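Side-chain contacts in CD1-2 antigen (Gallus gallus, PDB 3DBX), which probably binds lipids in its MHC-like groove for presentation to T cells, as other CD1 proteins do, and here holds palmitic acid: residues A[78-81]-A[82-86]; A[163-167]-A[168-172]; A[212-216]-A[217-221]. All blocks are in the same frame, centred on the assembly; numbering follows the deposited sequence.

Contact 1. Residues A[78-81]-A[82-86]. With PLM (palmitic acid), chain F.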
ATOM      1  N   ARG A  78       9.000  16.782 -14.450  1.00 63.10           N
ATOM      2  CA  ARG A  78       9.756  18.021 -14.562  1.00 67.45           C
ATOM      3  C   ARG A  78       8.864  19.277 -14.687  1.00 69.13           C
ATOM      4  O   ARG A  78       9.136  20.304 -14.047  1.00 71.30           O
ATOM      5  CB  ARG A  78      10.786  17.903 -15.706  1.00 71.46           C
ATOM      6  CG  ARG A  78      12.003  17.073 -15.283  1.00 73.34           C
ATOM      7  CD  ARG A  78      12.675  16.351 -16.440  1.00 81.64           C
ATOM      8  NE  ARG A  78      13.805  15.532 -15.982  1.00 85.33           N
ATOM      9  CZ  ARG A  78      13.716  14.274 -15.537  1.00 83.63           C
ATOM     10  NH1 ARG A  78      12.546  13.637 -15.486  1.00 79.81           N
ATOM     11  NH2 ARG A  78      14.816  13.638 -15.148  1.00 85.94           N
ATOM     12  N   ASN A  79       7.801  19.196 -15.488  1.00 68.73           N
ATOM     13  CA  ASN A  79       6.810  20.278 -15.548  1.00 69.83           C
ATOM     14  C   ASN A  79       5.933  20.328 -14.308  1.00 66.48           C
ATOM     15  O   ASN A  79       5.676  21.407 -13.779  1.00 67.93           O
ATOM     16  CB  ASN A  79       5.942  20.184 -16.801  1.00 71.71           C
ATOM     17  CG  ASN A  79       6.563  20.889 -18.014  1.00 76.84           C
ATOM     18  OD1 ASN A  79       7.127  21.981 -17.908  1.00 79.33           O
ATOM     19  ND2 ASN A  79       6.436  20.265 -19.175  1.00 77.96           N
ATOM     20  N   THR A  80       5.477  19.162 -13.847  1.00 62.41           N
ATOM     21  CA  THR A  80       4.661  19.070 -12.614  1.00 59.68           C
ATOM     22  C   THR A  80       5.318  19.703 -11.369  1.00 59.32           C
ATOM     23  O   THR A  80       4.666  20.436 -10.634  1.00 59.10           O
ATOM     24  CB  THR A  80       4.250  17.608 -12.290  1.00 55.90           C
ATOM     25  OG1 THR A  80       3.682  17.006 -13.454  1.00 56.98           O
ATOM     26  CG2 THR A  80       3.225  17.581 -11.170  1.00 54.56           C
ATOM     27  N   ILE A  81       6.593  19.397 -11.134  1.00 59.59           N
ATOM     28  CA  ILE A  81       7.356  20.010 -10.049  1.00 60.92           C
ATOM     29  C   ILE A  81       7.302  21.533 -10.149  1.00 64.80           C
ATOM     30  O   ILE A  81       6.980  22.200  -9.176  1.00 65.47           O
ATOM     31  CB  ILE A  81       8.824  19.545 -10.056  1.00 61.86           C
ATOM     32  CG1 ILE A  81       8.923  18.093  -9.627  1.00 58.07           C
ATOM     33  CG2 ILE A  81       9.709  20.451  -9.159  1.00 64.95           C
ATOM     34  CD1 ILE A  81      10.070  17.400 -10.271  1.00 60.61           C
ATOM     35  N   ARG A  82       7.600  22.081 -11.324  1.00 67.81           N
ATOM     36  CA  ARG A  82       7.542  23.522 -11.515  1.00 72.05           C
ATOM     37  C   ARG A  82       6.118  24.072 -11.420  1.00 71.75           C
ATOM     38  O   ARG A  82       5.915  25.144 -10.876  1.00 73.87           O
ATOM     39  CB  ARG A  82       8.211  23.942 -12.826  1.00 76.01           C
ATOM     40  CG  ARG A  82       8.461  25.446 -12.918  1.00 82.64           C
ATOM     41  CD  ARG A  82       9.528  25.815 -13.960  1.00 88.03           C
ATOM     42  NE  ARG A  82       9.412  24.974 -15.149  1.00 89.52           N
ATOM     43  CZ  ARG A  82       8.561  25.207 -16.145  1.00 92.43           C
ATOM     44  NH1 ARG A  82       7.749  26.268 -16.094  1.00 94.33           N
ATOM     45  NH2 ARG A  82       8.525  24.378 -17.189  1.00 92.43           N
ATOM     46  N   PHE A  83       5.134  23.335 -11.919  1.00 69.81           N
ATOM     47  CA  PHE A  83       3.740  23.727 -11.743  1.00 69.90           C
ATOM     48  C   PHE A  83       3.339  23.782 -10.264  1.00 68.13           C
ATOM     49  O   PHE A  83       2.561  24.653  -9.871  1.00 69.76           O
ATOM     50  CB  PHE A  83       2.807  22.767 -12.475  1.00 68.45           C
ATOM     51  CG  PHE A  83       1.358  23.161 -12.396  1.00 69.59           C
ATOM     52  CD1 PHE A  83       0.879  24.259 -13.115  1.00 74.19           C
ATOM     53  CD2 PHE A  83       0.471  22.440 -11.596  1.00 66.73           C
ATOM     54  CE1 PHE A  83      -0.461  24.628 -13.041  1.00 76.37           C
ATOM     55  CE2 PHE A  83      -0.871  22.805 -11.509  1.00 67.85           C
ATOM     56  CZ  PHE A  83      -1.338  23.895 -12.232  1.00 72.97           C
ATOM     57  N   MET A  84       3.857  22.855  -9.454  1.00 64.64           N
ATOM     58  CA  MET A  84       3.527  22.844  -8.017  1.00 63.55           C
ATOM     59  C   MET A  84       4.223  23.969  -7.246  1.00 66.00           C
ATOM     60  O   MET A  84       3.586  24.636  -6.429  1.00 67.40           O
ATOM     61  CB  MET A  84       3.789  21.483  -7.389  1.00 59.48           C
ATOM     62  CG  MET A  84       2.910  20.323  -7.933  1.00 58.60           C
ATOM     63  SD  MET A  84       1.123  20.640  -7.989  1.00 59.91           S
ATOM     64  CE  MET A  84       0.556  19.149  -8.808  1.00 57.86           C
ATOM     65  N   HIS A  85       5.509  24.199  -7.519  1.00 67.80           N
ATOM     66  CA  HIS A  85       6.219  25.376  -6.981  1.00 71.10           C
ATOM     67  C   HIS A  85       5.523  26.685  -7.340  1.00 75.38           C
ATOM     68  O   HIS A  85       5.499  27.610  -6.535  1.00 77.37           O
ATOM     69  CB  HIS A  85       7.678  25.429  -7.454  1.00 72.86           C
ATOM     70  CG  HIS A  85       8.621  24.604  -6.632  1.00 70.33           C
ATOM     71  ND1 HIS A  85       9.115  25.025  -5.415  1.00 70.74           N
ATOM     72  CD2 HIS A  85       9.166  23.385  -6.855  1.00 67.03           C
ATOM     73  CE1 HIS A  85       9.921  24.101  -4.923  1.00 68.25           C
ATOM     74  NE2 HIS A  85       9.969  23.095  -5.779  1.00 67.59           N
ATOM     75  N   GLU A  86       4.964  26.754  -8.547  1.00 77.28           N
ATOM     76  CA  GLU A  86       4.282  27.949  -9.045  1.00 82.13           C
ATOM     77  C   GLU A  86       2.953  28.243  -8.355  1.00 81.95           C
ATOM     78  O   GLU A  86       2.618  29.405  -8.119  1.00 85.33           O
ATOM     79  CB  GLU A  86       4.015  27.841 -10.549  1.00 84.26           C
ATOM     80  CG  GLU A  86       5.205  27.476 -11.433  1.00 87.18           C
ATOM     81  CD  GLU A  86       6.469  28.259 -11.122  1.00 92.49           C
ATOM     82  OE1 GLU A  86       6.520  29.470 -11.448  1.00 98.30           O
ATOM     83  OE2 GLU A  86       7.416  27.645 -10.571  1.00 90.65           O
TER
HETATM   84  C1  PLM F 522       4.165  25.421 -15.761  1.00 68.45           C
HETATM   85  O1  PLM F 522       5.274  25.034 -15.313  1.00 69.12           O
HETATM   86  O2  PLM F 522       3.719  26.524 -15.369  1.00 68.55           O
HETATM   87  C2  PLM F 522       3.369  24.590 -16.752  1.00 68.29           C
HETATM   88  C3  PLM F 522       3.753  23.110 -16.669  1.00 68.56           C
HETATM   89  C4  PLM F 522       2.839  22.226 -17.516  1.00 68.16           C
HETATM   90  C5  PLM F 522       1.642  21.697 -16.722  1.00 68.15           C
HETATM   91  C6  PLM F 522       1.946  20.425 -15.927  1.00 67.41           C
HETATM   92  C7  PLM F 522       1.171  20.372 -14.612  1.00 66.76           C
HETATM   93  C8  PLM F 522       0.016  19.388 -14.677  1.00 65.86           C
HETATM   94  C9  PLM F 522      -0.165  18.665 -13.344  1.00 65.75           C
HETATM   95  CA  PLM F 522      -1.275  17.629 -13.487  1.00 65.12           C
HETATM   96  CB  PLM F 522      -0.980  16.345 -12.722  1.00 64.64           C
HETATM   97  CC  PLM F 522      -0.340  15.275 -13.599  1.00 63.52           C
HETATM   98  CD  PLM F 522      -1.365  14.292 -14.147  1.00 63.09           C
HETATM   99  CE  PLM F 522      -0.768  13.574 -15.339  1.00 63.06           C
HETATM  100  CF  PLM F 522      -0.955  12.066 -15.239  1.00 63.32           C
HETATM  101  CG  PLM F 522       0.224  11.336 -15.873  1.00 62.30           C

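Contact 2. Residues A[163-167]-A[168-172]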
ATOM      1  N   GLU A 163      -6.530  13.106 -22.415  1.00 81.67           N
ATOM      2  CA  GLU A 163      -7.471  12.269 -23.156  1.00 84.40           C
ATOM      3  C   GLU A 163      -6.748  11.152 -23.921  1.00 83.33           C
ATOM      4  O   GLU A 163      -7.097   9.932 -23.748  1.00 81.73           O
ATOM      5  CB  GLU A 163      -8.313  13.113 -24.119  1.00 91.17           C
ATOM      6  N   HIS A 164      -5.740  11.569 -24.745  1.00 84.31           N
ATOM      7  CA  HIS A 164      -4.924  10.606 -25.486  1.00 83.59           C
ATOM      8  C   HIS A 164      -4.246   9.578 -24.579  1.00 77.96           C
ATOM      9  O   HIS A 164      -4.203   8.387 -24.902  1.00 77.33           O
ATOM     10  CB  HIS A 164      -3.851  11.313 -26.305  1.00 85.79           C
ATOM     11  CG  HIS A 164      -3.027  10.372 -27.126  1.00 86.83           C
ATOM     12  ND1 HIS A 164      -1.749   9.992 -26.763  1.00 83.53           N
ATOM     13  CD2 HIS A 164      -3.316   9.702 -28.272  1.00 90.37           C
ATOM     14  CE1 HIS A 164      -1.277   9.147 -27.663  1.00 84.15           C
ATOM     15  NE2 HIS A 164      -2.209   8.950 -28.585  1.00 89.41           N
ATOM     16  N   ILE A 165      -3.718  10.059 -23.455  1.00 73.67           N
ATOM     17  CA  ILE A 165      -3.009   9.231 -22.489  1.00 69.00           C
ATOM     18  C   ILE A 165      -3.888   8.078 -22.022  1.00 66.88           C
ATOM     19  O   ILE A 165      -3.483   6.917 -22.083  1.00 65.06           O
ATOM     20  CB  ILE A 165      -2.559  10.082 -21.289  1.00 65.83           C
ATOM     21  CG1 ILE A 165      -1.280  10.864 -21.609  1.00 67.60           C
ATOM     22  CG2 ILE A 165      -2.325   9.241 -20.084  1.00 62.19           C
ATOM     23  CD1 ILE A 165      -0.661  11.521 -20.334  1.00 64.43           C
ATOM     24  N   PHE A 166      -5.100   8.407 -21.585  1.00 67.82           N
ATOM     25  CA  PHE A 166      -6.012   7.433 -20.988  1.00 66.62           C
ATOM     26  C   PHE A 166      -6.777   6.594 -22.000  1.00 69.91           C
ATOM     27  O   PHE A 166      -7.258   5.515 -21.660  1.00 68.75           O
ATOM     28  CB  PHE A 166      -6.993   8.120 -20.025  1.00 66.78           C
ATOM     29  CG  PHE A 166      -6.338   8.682 -18.800  1.00 62.77           C
ATOM     30  CD1 PHE A 166      -5.712   7.844 -17.881  1.00 59.28           C
ATOM     31  CD2 PHE A 166      -6.348  10.048 -18.564  1.00 63.63           C
ATOM     32  CE1 PHE A 166      -5.092   8.354 -16.758  1.00 56.88           C
ATOM     33  CE2 PHE A 166      -5.737  10.578 -17.452  1.00 59.42           C
ATOM     34  CZ  PHE A 166      -5.099   9.733 -16.541  1.00 57.79           C
ATOM     35  N   SER A 167      -6.897   7.089 -23.232  1.00 74.97           N
ATOM     36  CA  SER A 167      -7.614   6.371 -24.306  1.00 79.38           C
ATOM     37  C   SER A 167      -6.715   5.472 -25.146  1.00 79.48           C
ATOM     38  O   SER A 167      -7.182   4.482 -25.732  1.00 82.18           O
ATOM     39  CB  SER A 167      -8.317   7.350 -25.257  1.00 85.14           C
ATOM     40  OG  SER A 167      -9.099   8.271 -24.535  1.00 86.79           O
ATOM     41  N   SER A 168      -5.444   5.844 -25.253  1.00 77.43           N
ATOM     42  CA  SER A 168      -4.549   5.179 -26.180  1.00 78.76           C
ATOM     43  C   SER A 168      -3.296   4.673 -25.497  1.00 73.96           C
ATOM     44  O   SER A 168      -2.999   3.481 -25.560  1.00 73.41           O
ATOM     45  CB  SER A 168      -4.182   6.119 -27.330  1.00 83.50           C
ATOM     46  OG  SER A 168      -3.068   5.621 -28.052  1.00 85.45           O
ATOM     47  N   SER A 169      -2.579   5.574 -24.832  1.00 71.05           N
ATOM     48  CA  SER A 169      -1.245   5.274 -24.338  1.00 67.41           C
ATOM     49  C   SER A 169      -1.251   4.240 -23.223  1.00 62.83           C
ATOM     50  O   SER A 169      -0.577   3.208 -23.334  1.00 61.90           O
ATOM     51  CB  SER A 169      -0.517   6.558 -23.924  1.00 66.93           C
ATOM     52  OG  SER A 169      -0.287   7.381 -25.069  1.00 71.53           O
ATOM     53  N   PHE A 170      -2.030   4.494 -22.171  1.00 59.98           N
ATOM     54  CA  PHE A 170      -2.071   3.579 -21.020  1.00 55.79           C
ATOM     55  C   PHE A 170      -2.732   2.216 -21.313  1.00 56.14           C
ATOM     56  O   PHE A 170      -2.201   1.200 -20.865  1.00 53.56           O
ATOM     57  CB  PHE A 170      -2.677   4.233 -19.761  1.00 53.41           C
ATOM     58  CG  PHE A 170      -1.848   5.342 -19.173  1.00 51.87           C
ATOM     59  CD1 PHE A 170      -0.559   5.613 -19.636  1.00 53.31           C
ATOM     60  CD2 PHE A 170      -2.355   6.100 -18.122  1.00 50.81           C
ATOM     61  CE1 PHE A 170       0.219   6.639 -19.075  1.00 53.42           C
ATOM     62  CE2 PHE A 170      -1.593   7.134 -17.538  1.00 51.82           C
ATOM     63  CZ  PHE A 170      -0.295   7.398 -18.013  1.00 51.41           C
ATOM     64  N   PRO A 171      -3.891   2.185 -22.036  1.00 59.11           N
ATOM     65  CA  PRO A 171      -4.484   0.916 -22.484  1.00 60.64           C
ATOM     66  C   PRO A 171      -3.577  -0.027 -23.299  1.00 61.94           C
ATOM     67  O   PRO A 171      -3.551  -1.232 -23.009  1.00 61.21           O
ATOM     68  CB  PRO A 171      -5.691   1.370 -23.321  1.00 65.44           C
ATOM     69  CG  PRO A 171      -6.071   2.639 -22.727  1.00 64.45           C
ATOM     70  CD  PRO A 171      -4.771   3.313 -22.383  1.00 61.86           C
ATOM     71  N   ASN A 172      -2.887   0.487 -24.322  1.00 64.07           N
ATOM     72  CA  ASN A 172      -1.868  -0.290 -25.049  1.00 65.10           C
ATOM     73  C   ASN A 172      -0.747  -0.845 -24.148  1.00 61.06           C
ATOM     74  O   ASN A 172      -0.319  -1.984 -24.317  1.00 60.99           O
ATOM     75  CB  ASN A 172      -1.263   0.528 -26.199  1.00 68.63           C
ATOM     76  CG  ASN A 172      -2.152   0.544 -27.440  1.00 76.08           C
ATOM     77  OD1 ASN A 172      -3.351   0.836 -27.361  1.00 79.46           O
ATOM     78  ND2 ASN A 172      -1.564   0.227 -28.599  1.00 80.59           N
TER

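Contact 3. Residues A[212-216]-A[217-221]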
ATOM      1  N   THR A 212      -1.165 -16.817   6.692  1.00 22.44           N
ATOM      2  CA  THR A 212       0.100 -16.268   6.199  1.00 24.68           C
ATOM      3  C   THR A 212       0.401 -16.769   4.767  1.00 25.38           C
ATOM      4  O   THR A 212      -0.286 -17.667   4.261  1.00 25.62           O
ATOM      5  CB  THR A 212       1.269 -16.633   7.210  1.00 28.56           C
ATOM      6  OG1 THR A 212       1.401 -18.060   7.276  1.00 30.35           O
ATOM      7  CG2 THR A 212       0.928 -16.173   8.629  1.00 28.05           C
ATOM      8  N   SER A 213       1.358 -16.142   4.094  1.00 25.73           N
ATOM      9  CA  SER A 213       2.035 -16.714   2.907  1.00 27.50           C
ATOM     10  C   SER A 213       1.301 -16.652   1.603  1.00 26.50           C
ATOM     11  O   SER A 213       1.786 -17.232   0.611  1.00 28.05           O
ATOM     12  CB  SER A 213       2.510 -18.160   3.152  1.00 29.42           C
ATOM     13  OG  SER A 213       3.514 -18.166   4.156  1.00 35.51           O
ATOM     14  N   PHE A 214       0.172 -15.938   1.550  1.00 23.80           N
ATOM     15  CA  PHE A 214      -0.700 -16.081   0.381  1.00 23.42           C
ATOM     16  C   PHE A 214      -0.594 -15.002  -0.695  1.00 24.79           C
ATOM     17  O   PHE A 214      -0.327 -13.837  -0.421  1.00 24.01           O
ATOM     18  CB  PHE A 214      -2.163 -16.237   0.801  1.00 22.26           C
ATOM     19  CG  PHE A 214      -2.701 -15.073   1.597  1.00 21.76           C
ATOM     20  CD1 PHE A 214      -2.613 -15.073   2.970  1.00 23.62           C
ATOM     21  CD2 PHE A 214      -3.355 -14.027   0.960  1.00 22.23           C
ATOM     22  CE1 PHE A 214      -3.171 -14.003   3.732  1.00 22.90           C
ATOM     23  CE2 PHE A 214      -3.868 -12.959   1.667  1.00 24.04           C
ATOM     24  CZ  PHE A 214      -3.761 -12.935   3.068  1.00 22.91           C
ATOM     25  N   TYR A 215      -0.830 -15.409  -1.933  1.00 23.92           N
ATOM     26  CA  TYR A 215      -0.877 -14.433  -3.015  1.00 25.17           C
ATOM     27  C   TYR A 215      -1.829 -15.016  -4.063  1.00 25.23           C
ATOM     28  O   TYR A 215      -1.755 -16.201  -4.354  1.00 24.62           O
ATOM     29  CB  TYR A 215       0.540 -14.192  -3.600  1.00 25.71           C
ATOM     30  CG  TYR A 215       0.515 -13.122  -4.677  1.00 26.66           C
ATOM     31  CD1 TYR A 215       0.413 -13.458  -6.019  1.00 26.68           C
ATOM     32  CD2 TYR A 215       0.521 -11.773  -4.331  1.00 27.56           C
ATOM     33  CE1 TYR A 215       0.339 -12.470  -7.010  1.00 31.58           C
ATOM     34  CE2 TYR A 215       0.454 -10.772  -5.312  1.00 28.70           C
ATOM     35  CZ  TYR A 215       0.364 -11.128  -6.643  1.00 30.63           C
ATOM     36  OH  TYR A 215       0.308 -10.127  -7.596  1.00 34.03           O
ATOM     37  N   PRO A 216      -2.703 -14.194  -4.668  1.00 26.24           N
ATOM     38  CA  PRO A 216      -2.905 -12.752  -4.570  1.00 27.31           C
ATOM     39  C   PRO A 216      -3.584 -12.294  -3.258  1.00 27.45           C
ATOM     40  O   PRO A 216      -3.898 -13.114  -2.403  1.00 25.85           O
ATOM     41  CB  PRO A 216      -3.747 -12.432  -5.820  1.00 29.51           C
ATOM     42  CG  PRO A 216      -4.470 -13.714  -6.148  1.00 29.63           C
ATOM     43  CD  PRO A 216      -3.529 -14.815  -5.724  1.00 27.54           C
ATOM     44  N   ARG A 217      -3.805 -10.991  -3.131  1.00 28.12           N
ATOM     45  CA  ARG A 217      -4.270 -10.371  -1.896  1.00 29.86           C
ATOM     46  C   ARG A 217      -5.684 -10.724  -1.429  1.00 30.04           C
ATOM     47  O   ARG A 217      -5.914 -10.785  -0.203  1.00 30.11           O
ATOM     48  CB  ARG A 217      -4.188  -8.843  -2.058  1.00 31.90           C
ATOM     49  CG  ARG A 217      -4.272  -8.023  -0.731  1.00 33.77           C
ATOM     50  CD  ARG A 217      -4.262  -6.536  -1.080  1.00 39.39           C
ATOM     51  NE  ARG A 217      -3.998  -5.667   0.078  1.00 51.37           N
ATOM     52  CZ  ARG A 217      -4.929  -5.186   0.907  1.00 56.47           C
ATOM     53  NH1 ARG A 217      -6.206  -5.530   0.757  1.00 58.94           N
ATOM     54  NH2 ARG A 217      -4.580  -4.380   1.914  1.00 58.61           N
ATOM     55  N   PRO A 218      -6.681 -10.787  -2.359  1.00 31.69           N
ATOM     56  CA  PRO A 218      -8.053 -11.030  -1.879  1.00 32.65           C
ATOM     57  C   PRO A 218      -8.172 -12.366  -1.159  1.00 31.50           C
ATOM     58  O   PRO A 218      -7.556 -13.344  -1.577  1.00 29.50           O
ATOM     59  CB  PRO A 218      -8.860 -11.068  -3.175  1.00 35.96           C
ATOM     60  CG  PRO A 218      -8.072 -10.191  -4.109  1.00 35.74           C
ATOM     61  CD  PRO A 218      -6.669 -10.548  -3.817  1.00 32.76           C
ATOM     62  N   ILE A 219      -8.922 -12.394  -0.062  1.00 32.23           N
ATOM     63  CA  ILE A 219      -9.080 -13.619   0.751  1.00 31.23           C
ATOM     64  C   ILE A 219     -10.286 -13.420   1.660  1.00 33.95           C
ATOM     65  O   ILE A 219     -10.675 -12.265   1.955  1.00 33.98           O
ATOM     66  CB  ILE A 219      -7.780 -13.897   1.594  1.00 29.38           C
ATOM     67  CG1 ILE A 219      -7.725 -15.346   2.126  1.00 27.19           C
ATOM     68  CG2 ILE A 219      -7.605 -12.857   2.707  1.00 28.99           C
ATOM     69  CD1 ILE A 219      -6.410 -15.645   2.828  1.00 27.05           C
ATOM     70  N   ALA A 220     -10.923 -14.520   2.067  1.00 33.68           N
ATOM     71  CA  ALA A 220     -11.976 -14.391   3.047  1.00 36.24           C
ATOM     72  C   ALA A 220     -11.771 -15.438   4.131  1.00 35.47           C
ATOM     73  O   ALA A 220     -11.621 -16.624   3.843  1.00 36.51           O
ATOM     74  CB  ALA A 220     -13.331 -14.502   2.435  1.00 39.72           C
ATOM     75  N   VAL A 221     -11.759 -14.967   5.367  1.00 34.95           N
ATOM     76  CA  VAL A 221     -11.501 -15.795   6.540  1.00 33.51           C
ATOM     77  C   VAL A 221     -12.731 -15.679   7.426  1.00 37.27           C
ATOM     78  O   VAL A 221     -13.114 -14.556   7.816  1.00 38.42           O
ATOM     79  CB  VAL A 221     -10.302 -15.280   7.311  1.00 30.98           C
ATOM     80  CG1 VAL A 221     -10.080 -16.138   8.561  1.00 29.51           C
ATOM     81  CG2 VAL A 221      -9.042 -15.261   6.412  1.00 29.75           C
TER

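Contact 1. Residues A[78-81]-A[82-86]
Carboxylate atom O1 of a palmitic acid lies over one face of the Arg-82 guanidinium instead of meeting its N-H groups in the plane, 2.9 Å from Arg-82 NH1. A bend in the arginine chain at chi3 (39°) turns its end alongside Asn-79. There Asn-79 OD1 approaches Arg-82 NH2 to 2.9 Å, but at too poor an angle for a hydrogen bond, and the amide and guanidinium planes stand 75° apart. Asn-79 ND2 is fixed separately by Ser-73 O. The nearby positive charge would be expected to favour the ionised form of the carboxylate.

The lipid tail then passes across this face of the helix: C3 of palmitic acid lies 3.7 Å from Asn-79 CB, and C7 is 3.6 Å from Phe-83 CG, meeting the ring obliquely. Regular backbone bonds hold the helix, among them Phe-83 N to Asn-79 O at 2.7 Å. One turn apart, Thr-80 CG2 and Met-84 CE pack side by side at 3.9 Å. On another side of the helix Ile-81 CG2 meets the edge of the His-85 imidazole, within the ring plane, 3.8 Å from CD2. Hydrogen bonds at both ring nitrogens, ND1 with Tyr-95 OH and NE2 with Thr-27 OG1, fix the rotation of this ring.

Helix 77-89 is thus one wall of the lipid groove: Phe-83 and Met-84 reach Met-148 on helix 143-154, while Thr-80, Ile-81 and Met-84 rest on Leu-19 of strand 12-21 in the sheet floor, and Ile-81 also on strand 27-35.

Contact 2. Residues A[163-167]-A[168-172]
A pi-type turn in helix 156-180, part of the helical wall of the MHC-like groove, brings Ile-165 against Phe-170, five residues on. Phe-170 N donates to Ile-165 O at 2.8 Å, almost straight, and His-164 O accepts from both Ser-168 N and Ser-169 N; the bonds of Ser-169 N and Phe-170 N have i to i+5 spacing. Within the bulge, Ile-165 CG2 is shared between two aromatic rings. It makes a CH-pi contact over the face of Phe-170, 3.5 Å from the ring centroid, and also stands above the centre of the Phe-166 ring. The two rings are offset edge-to-face, their planes 86° apart, with the edge of Phe-170 turned to the face of Phe-166. Ser-168 CB lies over the His-164 imidazole, 4.0 Å from its centroid.

Pro-171 has no N-H to give to the turn before it; its CG comes within 3.3 Å of Phe-166 O, a buried carbonyl without a polar partner. The chemistry divides: His-164, Ser-167 and Ser-168 lie toward the outside, while Ile-165, Phe-166 and Phe-170 form an apolar cluster, the Phe-170 side chain about 5 Å from palmitic acid at the nearest atoms, consistent with an apolar groove that holds lipid.

Contact 3. Residues A[212-216]-A[217-221]
Pro-216 O, which takes a hydrogen bond from His-271 NE2, lies at the edge of the Phe-214 ring and in its plane, and Arg-217 O comes to the same ring in plane, 3.5 Å from Phe-214 CE2. The contact closes the link between strands 204-214 and 220-225, which belong to the two facing sheets of the C1-set immunoglobulin domain. Segment 212-216 contains a G1 beta bulge, in which Ser-213 and Phe-214 both face Tyr-249, and a cis peptide bond before Pro-216.

Phe-214 and Ile-219 cross at about a right angle. With chi1 at 60°, CG of Phe-214 stands between the backbone N and the carbonyl carbon, which turns the ring toward Arg-217 and Ile-219. Ile-219 also touches Val-211, Leu-251 and Val-269, so it reaches residues of both sheets, and the His-271 ring meets Phe-214. Farther out along the turn, Pro-216 CB and Pro-218 CD touch at 4.0 Å. Pro-216 CB also stands over the centre of the neighbouring Tyr-215 ring, whose OH is hydrogen-bonded to Asp-37 OD1 of the MHC-like domain. The Phe-214 face is met by Ile-219 CD1, 3.6 Å from the ring centroid and only 5° off the ring normal.

In the fold
Contacts 1 and 2 lie on separate helices of the MHC-like domain, 77-89 and 156-180, with nearest atoms about 10 Å apart, and both come near the bound palmitic acid: contact 1 meets its carboxylate end and the first part of its tail, whereas contact 2 brings Phe-170 near the lipid. Contact 2 is the more buried; contact 1 is partly so. Contact 3 is a surface contact in the immunoglobulin domain, its centre about 40 Å from that of contact 1 and on the opposite side of the chain's centre. Helical backbone bonds hold the first two, whereas contact 3 bridges two sheets through ring, methyl and proline packing. A methyl over a phenylalanine face recurs in contacts 2 and 3.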